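Local coordinates for lactate utilization protein C (Deinococcus radiodurans, PDB 2G40) that may function in L-lactate utilization, as a homodimeric member of the LutC/YkgG family, at residues Phe161-Val166 with Arg217-Val222; Asp126-Gly131 with Leu157-His162; Ile143-Ala148 with Glu188-Thr193. All blocks are in the same frame, centred on the assembly; numbering follows the deposited sequence.

Following the chain from the N terminus, strand 127-130 comes first, and interaction 2 closes a loop when 157-162 returns beside it. Inside that loop lies 143-148, whose partner 188-193 comes only after it has closed, so interactions 2 and 3 cross. Interaction 1 starts where interaction 2 ends, sharing Phe161 and His162, and closes with 217-222; it crosses interaction 3 as well. Interactions 1 and 2 line up strands 217-223, 161-167 and 127-130 in the parallel sheet. Interaction 3 joins strands 141-144 and 192-196 of the smaller mixed sheet, its centre about 17 Å from that of interaction 1 and about 16 Å from that of interaction 2, and Leu144 packs against His162 and Gly131.

Interaction 1: Phe161-Val166 with Arg217-Val222; sequences FHICVV and RLQVIV
The Phe161 ring is sandwiched between two side chains: CG1 of Ile163 lies over one face, and the guanidinium of Arg217 lies on the opposite face. At the ring edge, CE1 of Phe161 meets CB of Gln219 at 3.7 Å, and Arg217 O lies in the ring plane near CD1. The guanidinium plane is tilted 27° from the ring, and CZ of Arg217 stands 3.9 Å from the ring centroid, a cation-pi stack. Arginine suits this place because its flat cation can cover an aromatic face while the residue remains exposed. The chain bends at chi3 (59°), turning NE out of line with the carbons before it. An alanine in place of Phe161 would probably leave the Arg217 guanidinium without its aromatic platform, open a gap beside Gln219 CB and let the arginine swing away. On the other side of the sheet, CD1 of Leu218 comes within 4.0 Å of the His162 ring atom ND1, and NE2 of that ring is hydrogen-bonded to Thr130 OG1. Beta-branched residues fill much of the rest, CG2 of Ile163 meeting CD1 of Ile221 at 3.8 Å under helix 79-87. Five backbone bonds join the strands, including Cys164 N to Gln219 O (2.8 Å) and Ile221 N to Cys164 O (2.9 Å). Each strand alternately donates and accepts, a parallel ladder consistent with the Rossmann-like clan of the LUD domain.

Interaction 2: Asp126-Gly131 with Leu157-His162; sequences DAVLTG and LIPDFH
Neighbouring parallel strands meet here in the six-stranded sheet, where the loop 157-160 leads into strand 161-167 alongside strand 127-130. Val128 N donates to Phe161 O at 3.0 Å, and the same carbonyl oxygen receives a CA-H...O contact from Ala127. The side-chain link is His162 with Thr130: NE2 of the ring donates to OG1 over 2.7 Å, the hydroxyl lying in the ring plane. Thr130 OG1 sits between its own backbone N and carbonyl carbon (chi1 77°) and donates to Gly131 O at 2.7 Å, in the carbonyl plane on a lone pair. The threonine hydroxyl, able to accept and donate at once, thus links ring to backbone in a short chain, which probably helps to hold the imidazole's rotation in a buried place. CB of Ala127, small enough to sit close to the ring, touches CD2 of Phe161 at 3.6 Å, while the carbonyl O of Asp126 lies at the edge of that ring. CG of Pro159 rests on CB of Val128 at 4.1 Å, a rigid ring in the loop before the strand. Such side-by-side pairing in the same direction is typical of inner strands in the central parallel sheet of an alpha/beta domain.

Interaction 3: Ile143-Ala148 with Glu188-Thr193; sequences ILDHRA and EGRPLT
A salt-bridge network of Asp145, Arg147, Glu188 and Arg190 ties the loop after strand 141-144 to the residues just before strand 192-196. OE1 of Glu188 receives two arginines: NE of Arg190 at 2.8 Å, nearly in line with the C-O bond, and NH2 of Arg147 at 2.9 Å, a weak hydrogen bond at a poor angle. NE of Arg147 also meets OD2 of Asp145, which approaches within the guanidinium plane at 2.7 Å; a flat guanidinium can serve both acids at once. Over the centre of one face of that guanidinium lies NE of Arg190, 3.1 Å from CZ of Arg147, a like-charged approach that the two carboxylates probably make tolerable. A water bridges NH1 of Arg147 and OE2 of Glu188. The strands form an antiparallel hydrogen-bonded pair, Leu144 with Thr193, Thr193 N reaching Leu144 O at 2.8 Å. Beyond it Leu192 pairs with a strand of the second subunit, continuing the sheet across the dimer interface. His146, just past the strand, shares a 2.7 Å hydrogen bond between NE2 and Thr193 OG1, and its ND1 is hydrogen-bonded to Gly151 O. CB of Leu144 lies on one face of this imidazole, with Pro191 O at its edge.

Interaction 1: Phe161-Val166 with Arg217-Val222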
loop_
_atom_site.group_PDB
_atom_site.type_symbol
_atom_site.label_atom_id
_atom_site.label_comp_id
_atom_site.label_asym_id
_atom_site.label_seq_id
_atom_site.Cartn_x
_atom_site.Cartn_y
_atom_site.Cartn_z
ATOM N N PHE A 161 2.349 15.266 3.817
ATOM C CA PHE A 161 2.446 15.901 2.523
ATOM C C PHE A 161 3.405 15.084 1.692
ATOM O O PHE A 161 4.540 14.885 2.095
ATOM C CB PHE A 161 2.969 17.329 2.672
ATOM C CG PHE A 161 3.192 18.082 1.369
ATOM C CD1 PHE A 161 2.468 17.817 0.223
ATOM C CD2 PHE A 161 4.125 19.107 1.336
ATOM C CE1 PHE A 161 2.680 18.550 -0.955
ATOM C CE2 PHE A 161 4.336 19.841 0.173
ATOM C CZ PHE A 161 3.619 19.570 -0.956
ATOM N N HIS A 162 2.898 14.542 0.578
ATOM C CA HIS A 162 3.653 13.690 -0.331
ATOM C C HIS A 162 3.837 14.491 -1.607
ATOM O O HIS A 162 2.872 15.002 -2.174
ATOM C CB HIS A 162 2.845 12.410 -0.587
ATOM C CG HIS A 162 3.517 11.388 -1.458
ATOM N ND1 HIS A 162 2.851 10.280 -1.926
ATOM C CD2 HIS A 162 4.779 11.304 -1.943
ATOM C CE1 HIS A 162 3.672 9.553 -2.663
ATOM N NE2 HIS A 162 4.848 10.157 -2.698
ATOM N N ILE A 163 5.089 14.656 -1.997
ATOM C CA ILE A 163 5.468 15.174 -3.299
ATOM C C ILE A 163 5.952 13.992 -4.127
ATOM O O ILE A 163 6.972 13.371 -3.808
ATOM C CB ILE A 163 6.597 16.201 -3.231
ATOM C CG1 ILE A 163 6.192 17.382 -2.325
ATOM C CG2 ILE A 163 6.925 16.696 -4.641
ATOM C CD1 ILE A 163 7.321 18.370 -2.029
ATOM N N CYS A 164 5.209 13.682 -5.181
ATOM C CA CYS A 164 5.475 12.496 -5.961
ATOM C C CYS A 164 5.827 12.889 -7.386
ATOM O O CYS A 164 5.025 13.520 -8.097
ATOM C CB CYS A 164 4.246 11.598 -5.942
ATOM S SG CYS A 164 4.498 10.109 -6.848
ATOM N N VAL A 165 7.032 12.521 -7.801
ATOM C CA VAL A 165 7.536 12.887 -9.131
ATOM C C VAL A 165 7.258 11.721 -10.062
ATOM O O VAL A 165 7.665 10.608 -9.789
ATOM C CB VAL A 165 9.053 13.190 -9.112
ATOM C CG1 VAL A 165 9.583 13.395 -10.521
ATOM C CG2 VAL A 165 9.340 14.398 -8.258
ATOM N N VAL A 166 6.561 12.011 -11.152
ATOM C CA VAL A 166 6.120 11.011 -12.113
ATOM C C VAL A 166 6.734 11.393 -13.440
ATOM O O VAL A 166 6.461 12.451 -13.958
ATOM C CB VAL A 166 4.593 11.040 -12.233
ATOM C CG1 VAL A 166 4.130 10.031 -13.304
ATOM C CG2 VAL A 166 3.935 10.783 -10.875
ATOM N N ARG A 217 -2.136 15.907 1.957
ATOM C CA ARG A 217 -1.692 16.754 0.879
ATOM C C ARG A 217 -0.817 15.966 -0.070
ATOM O O ARG A 217 0.099 15.245 0.346
ATOM C CB ARG A 217 -0.932 17.951 1.428
ATOM C CG ARG A 217 -1.783 18.834 2.347
ATOM C CD ARG A 217 -0.911 19.808 3.128
ATOM N NE ARG A 217 -0.167 20.652 2.194
ATOM C CZ ARG A 217 1.096 21.050 2.345
ATOM N NH1 ARG A 217 1.812 20.681 3.401
ATOM N NH2 ARG A 217 1.650 21.817 1.416
ATOM N N LEU A 218 -1.139 16.064 -1.348
ATOM C CA LEU A 218 -0.350 15.423 -2.377
ATOM C C LEU A 218 -0.063 16.416 -3.473
ATOM O O LEU A 218 -0.973 17.123 -3.950
ATOM C CB LEU A 218 -1.065 14.191 -2.949
ATOM C CG LEU A 218 -0.462 13.606 -4.242
ATOM C CD1 LEU A 218 0.934 13.053 -4.020
ATOM C CD2 LEU A 218 -1.448 12.567 -4.800
ATOM N N GLN A 219 1.218 16.508 -3.815
ATOM C CA GLN A 219 1.669 17.262 -4.983
ATOM C C GLN A 219 2.223 16.265 -5.971
ATOM O O GLN A 219 3.165 15.553 -5.673
ATOM C CB GLN A 219 2.761 18.251 -4.611
ATOM C CG GLN A 219 3.486 18.899 -5.793
ATOM C CD GLN A 219 2.701 20.033 -6.401
ATOM O OE1 GLN A 219 2.424 21.016 -5.734
ATOM N NE2 GLN A 219 2.346 19.907 -7.680
ATOM N N VAL A 220 1.651 16.247 -7.158
ATOM C CA VAL A 220 2.162 15.461 -8.251
ATOM C C VAL A 220 2.938 16.388 -9.170
ATOM O O VAL A 220 2.465 17.457 -9.564
ATOM C CB VAL A 220 1.022 14.765 -9.055
ATOM C CG1 VAL A 220 1.580 14.083 -10.296
ATOM C CG2 VAL A 220 0.242 13.790 -8.171
ATOM N N ILE A 221 4.153 15.963 -9.494
ATOM C CA ILE A 221 5.010 16.669 -10.407
ATOM C C ILE A 221 5.307 15.715 -11.539
ATOM O O ILE A 221 6.028 14.739 -11.378
ATOM C CB ILE A 221 6.322 17.164 -9.745
ATOM C CG1 ILE A 221 6.006 18.060 -8.550
ATOM C CG2 ILE A 221 7.209 17.907 -10.782
ATOM C CD1 ILE A 221 7.234 18.652 -7.885
ATOM N N VAL A 222 4.707 15.985 -12.697
ATOM C CA VAL A 222 5.077 15.251 -13.904
ATOM C C VAL A 222 6.266 15.922 -14.542
ATOM O O VAL A 222 6.322 17.138 -14.629
ATOM C CB VAL A 222 3.914 15.159 -14.892
ATOM C CG1 VAL A 222 4.316 14.332 -16.145
ATOM C CG2 VAL A 222 2.731 14.587 -14.199
#

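Interaction 2: Asp126-Gly131 with Leu157-His162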
loop_
_atom_site.group_PDB
_atom_site.type_symbol
_atom_site.label_atom_id
_atom_site.label_comp_id
_atom_site.label_asym_id
_atom_site.label_seq_id
_atom_site.Cartn_x
_atom_site.Cartn_y
_atom_site.Cartn_z
ATOM N N ASP A 126 8.030 17.705 7.209
ATOM C CA ASP A 126 7.053 18.530 6.496
ATOM C C ASP A 126 6.511 17.803 5.280
ATOM O O ASP A 126 5.348 17.969 4.915
ATOM C CB ASP A 126 7.669 19.868 6.081
ATOM C CG ASP A 126 7.969 20.769 7.266
ATOM O OD1 ASP A 126 7.172 20.777 8.228
ATOM O OD2 ASP A 126 8.991 21.500 7.231
ATOM N N ALA A 127 7.354 16.981 4.657
ATOM C CA ALA A 127 6.998 16.341 3.414
ATOM C C ALA A 127 7.880 15.119 3.195
ATOM O O ALA A 127 8.922 14.953 3.832
ATOM C CB ALA A 127 7.168 17.322 2.245
ATOM N N VAL A 128 7.431 14.273 2.285
ATOM C CA VAL A 128 8.235 13.207 1.739
ATOM C C VAL A 128 8.239 13.396 0.227
ATOM O O VAL A 128 7.225 13.756 -0.372
ATOM C CB VAL A 128 7.678 11.817 2.125
ATOM C CG1 VAL A 128 6.197 11.613 1.658
ATOM C CG2 VAL A 128 8.590 10.718 1.600
ATOM N N LEU A 129 9.391 13.123 -0.368
ATOM C CA LEU A 129 9.603 13.268 -1.792
ATOM C C LEU A 129 9.861 11.883 -2.347
ATOM O O LEU A 129 10.731 11.175 -1.846
ATOM C CB LEU A 129 10.817 14.164 -2.050
ATOM C CG LEU A 129 11.307 14.228 -3.497
ATOM C CD1 LEU A 129 10.251 14.881 -4.373
ATOM C CD2 LEU A 129 12.608 14.947 -3.610
ATOM N N THR A 130 9.078 11.465 -3.344
ATOM C CA THR A 130 9.291 10.157 -3.953
ATOM C C THR A 130 9.115 10.190 -5.450
ATOM O O THR A 130 8.469 11.079 -6.005
ATOM C CB THR A 130 8.308 9.042 -3.441
ATOM O OG1 THR A 130 7.017 9.202 -4.063
ATOM C CG2 THR A 130 8.161 9.058 -1.942
ATOM N N GLY A 131 9.685 9.172 -6.079
ATOM C CA GLY A 131 9.308 8.785 -7.430
ATOM C C GLY A 131 8.113 7.852 -7.347
ATOM O O GLY A 131 7.375 7.824 -6.357
ATOM N N LEU A 157 3.336 6.982 4.116
ATOM C CA LEU A 157 2.121 6.838 4.885
ATOM C C LEU A 157 2.015 7.826 6.019
ATOM O O LEU A 157 0.949 8.355 6.274
ATOM C CB LEU A 157 2.010 5.433 5.471
ATOM C CG LEU A 157 0.728 5.276 6.307
ATOM C CD1 LEU A 157 -0.500 5.297 5.399
ATOM C CD2 LEU A 157 0.751 4.045 7.146
ATOM N N ILE A 158 3.114 8.023 6.736
ATOM C CA ILE A 158 3.101 8.804 7.968
ATOM C C ILE A 158 3.217 10.322 7.758
ATOM O O ILE A 158 2.480 11.091 8.385
ATOM C CB ILE A 158 4.199 8.316 8.944
ATOM C CG1 ILE A 158 4.065 6.803 9.194
ATOM C CG2 ILE A 158 4.136 9.094 10.254
ATOM C CD1 ILE A 158 2.728 6.380 9.741
ATOM N N PRO A 159 4.161 10.779 6.894
ATOM C CA PRO A 159 4.190 12.230 6.697
ATOM C C PRO A 159 2.897 12.741 6.048
ATOM O O PRO A 159 2.221 11.996 5.349
ATOM C CB PRO A 159 5.379 12.432 5.741
ATOM C CG PRO A 159 6.205 11.201 5.921
ATOM C CD PRO A 159 5.204 10.118 6.109
ATOM N N ASP A 160 2.573 14.004 6.267
ATOM C CA ASP A 160 1.264 14.520 5.863
ATOM C C ASP A 160 1.204 15.118 4.472
ATOM O O ASP A 160 0.123 15.449 3.999
ATOM C CB ASP A 160 0.826 15.552 6.865
ATOM C CG ASP A 160 -0.676 15.757 6.882
ATOM O OD1 ASP A 160 -1.434 14.771 6.778
ATOM O OD2 ASP A 160 -1.081 16.912 7.039
ATOM N N PHE A 161 2.349 15.266 3.817
ATOM C CA PHE A 161 2.446 15.901 2.523
ATOM C C PHE A 161 3.405 15.084 1.692
ATOM O O PHE A 161 4.540 14.885 2.095
ATOM C CB PHE A 161 2.969 17.329 2.672
ATOM C CG PHE A 161 3.192 18.082 1.369
ATOM C CD1 PHE A 161 2.468 17.817 0.223
ATOM C CD2 PHE A 161 4.125 19.107 1.336
ATOM C CE1 PHE A 161 2.680 18.550 -0.955
ATOM C CE2 PHE A 161 4.336 19.841 0.173
ATOM C CZ PHE A 161 3.619 19.570 -0.956
ATOM N N HIS A 162 2.898 14.542 0.578
ATOM C CA HIS A 162 3.653 13.690 -0.331
ATOM C C HIS A 162 3.837 14.491 -1.607
ATOM O O HIS A 162 2.872 15.002 -2.174
ATOM C CB HIS A 162 2.845 12.410 -0.587
ATOM C CG HIS A 162 3.517 11.388 -1.458
ATOM N ND1 HIS A 162 2.851 10.280 -1.926
ATOM C CD2 HIS A 162 4.779 11.304 -1.943
ATOM C CE1 HIS A 162 3.672 9.553 -2.663
ATOM N NE2 HIS A 162 4.848 10.157 -2.698
#

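Interaction 3: Ile143-Ala148 with Glu188-Thr193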
loop_
_atom_site.group_PDB
_atom_site.type_symbol
_atom_site.label_atom_id
_atom_site.label_comp_id
_atom_site.label_asym_id
_atom_site.label_seq_id
_atom_site.Cartn_x
_atom_site.Cartn_y
_atom_site.Cartn_z
ATOM N N ILE A 143 1.185 4.231 -8.595
ATOM C CA ILE A 143 1.640 3.021 -7.928
ATOM C C ILE A 143 3.092 3.175 -7.495
ATOM O O ILE A 143 3.967 3.525 -8.299
ATOM C CB ILE A 143 1.549 1.796 -8.827
ATOM C CG1 ILE A 143 0.109 1.581 -9.310
ATOM C CG2 ILE A 143 2.088 0.540 -8.060
ATOM C CD1 ILE A 143 -0.053 0.510 -10.406
ATOM N N LEU A 144 3.314 2.911 -6.220
ATOM C CA LEU A 144 4.627 2.796 -5.657
ATOM C C LEU A 144 4.966 1.341 -5.466
ATOM O O LEU A 144 4.149 0.570 -4.947
ATOM C CB LEU A 144 4.674 3.454 -4.288
ATOM C CG LEU A 144 4.162 4.887 -4.140
ATOM C CD1 LEU A 144 4.593 5.376 -2.755
ATOM C CD2 LEU A 144 4.652 5.836 -5.227
ATOM N N ASP A 145 6.205 0.999 -5.794
ATOM C CA ASP A 145 6.746 -0.324 -5.502
ATOM C C ASP A 145 7.927 -0.280 -4.529
ATOM O O ASP A 145 8.569 -1.293 -4.309
ATOM C CB ASP A 145 7.084 -1.113 -6.783
ATOM C CG ASP A 145 8.258 -0.530 -7.566
ATOM O OD1 ASP A 145 8.802 0.519 -7.178
ATOM O OD2 ASP A 145 8.603 -1.120 -8.600
ATOM N N HIS A 146 8.191 0.892 -3.958
ATOM C CA HIS A 146 9.046 1.037 -2.779
ATOM C C HIS A 146 10.484 0.666 -3.033
ATOM O O HIS A 146 11.175 0.183 -2.159
ATOM C CB HIS A 146 8.371 0.299 -1.619
ATOM C CG HIS A 146 7.014 0.852 -1.335
ATOM N ND1 HIS A 146 6.840 2.116 -0.809
ATOM C CD2 HIS A 146 5.774 0.382 -1.606
ATOM C CE1 HIS A 146 5.549 2.377 -0.727
ATOM N NE2 HIS A 146 4.883 1.333 -1.184
ATOM N N ARG A 147 10.892 0.897 -4.277
ATOM C CA ARG A 147 12.276 0.846 -4.667
ATOM C C ARG A 147 12.996 2.052 -4.062
ATOM O O ARG A 147 12.413 2.829 -3.275
ATOM C CB ARG A 147 12.362 0.766 -6.179
ATOM C CG ARG A 147 11.963 -0.611 -6.700
ATOM C CD ARG A 147 11.821 -0.582 -8.192
ATOM N NE ARG A 147 11.250 -1.802 -8.745
ATOM C CZ ARG A 147 11.926 -2.916 -9.016
ATOM N NH1 ARG A 147 13.225 -3.007 -8.767
ATOM N NH2 ARG A 147 11.286 -3.970 -9.517
ATOM N N ALA A 148 14.263 2.203 -4.390
ATOM C CA ALA A 148 15.132 3.116 -3.639
ATOM C C ALA A 148 14.686 4.574 -3.730
ATOM O O ALA A 148 14.921 5.331 -2.794
ATOM C CB ALA A 148 16.574 2.978 -4.124
ATOM N N GLU A 188 8.768 -10.236 -7.870
ATOM C CA GLU A 188 9.898 -10.064 -6.947
ATOM C C GLU A 188 9.515 -10.004 -5.473
ATOM O O GLU A 188 10.388 -10.029 -4.588
ATOM C CB GLU A 188 10.656 -8.775 -7.285
ATOM C CG GLU A 188 11.677 -8.934 -8.383
ATOM C CD GLU A 188 12.085 -7.612 -8.999
ATOM O OE1 GLU A 188 11.975 -6.563 -8.321
ATOM O OE2 GLU A 188 12.530 -7.637 -10.157
ATOM N N GLY A 189 8.216 -9.925 -5.202
ATOM C CA GLY A 189 7.729 -9.830 -3.846
ATOM C C GLY A 189 7.746 -8.424 -3.283
ATOM O O GLY A 189 7.586 -8.239 -2.062
ATOM N N ARG A 190 7.911 -7.416 -4.141
ATOM C CA ARG A 190 7.922 -6.046 -3.654
ATOM C C ARG A 190 6.495 -5.652 -3.349
ATOM O O ARG A 190 5.581 -5.994 -4.095
ATOM C CB ARG A 190 8.472 -5.077 -4.674
ATOM C CG ARG A 190 9.928 -5.280 -4.992
ATOM C CD ARG A 190 10.429 -4.219 -5.927
ATOM N NE ARG A 190 11.774 -4.556 -6.372
ATOM C CZ ARG A 190 12.880 -4.336 -5.672
ATOM N NH1 ARG A 190 12.822 -3.775 -4.483
ATOM N NH2 ARG A 190 14.060 -4.670 -6.179
ATOM N N PRO A 191 6.302 -4.916 -2.259
ATOM C CA PRO A 191 4.976 -4.401 -1.967
ATOM C C PRO A 191 4.577 -3.311 -2.928
ATOM O O PRO A 191 5.435 -2.560 -3.416
ATOM C CB PRO A 191 5.139 -3.810 -0.573
ATOM C CG PRO A 191 6.602 -3.448 -0.506
ATOM C CD PRO A 191 7.301 -4.499 -1.250
ATOM N N LEU A 192 3.281 -3.206 -3.179
ATOM C CA LEU A 192 2.766 -2.108 -3.999
ATOM C C LEU A 192 1.779 -1.311 -3.210
ATOM O O LEU A 192 0.979 -1.869 -2.457
ATOM C CB LEU A 192 2.061 -2.599 -5.250
ATOM C CG LEU A 192 2.765 -3.546 -6.208
ATOM C CD1 LEU A 192 1.828 -3.792 -7.349
ATOM C CD2 LEU A 192 4.070 -2.996 -6.722
ATOM N N THR A 193 1.823 -0.006 -3.413
ATOM C CA THR A 193 0.868 0.896 -2.815
ATOM C C THR A 193 0.241 1.658 -3.975
ATOM O O THR A 193 0.936 2.318 -4.726
ATOM C CB THR A 193 1.571 1.835 -1.826
ATOM O OG1 THR A 193 2.269 1.055 -0.836
ATOM C CG2 THR A 193 0.595 2.752 -1.200
HETATM O O HOH W 1 10.508 -2.773 -3.108
HETATM O O HOH W 2 14.415 -5.544 -9.832
#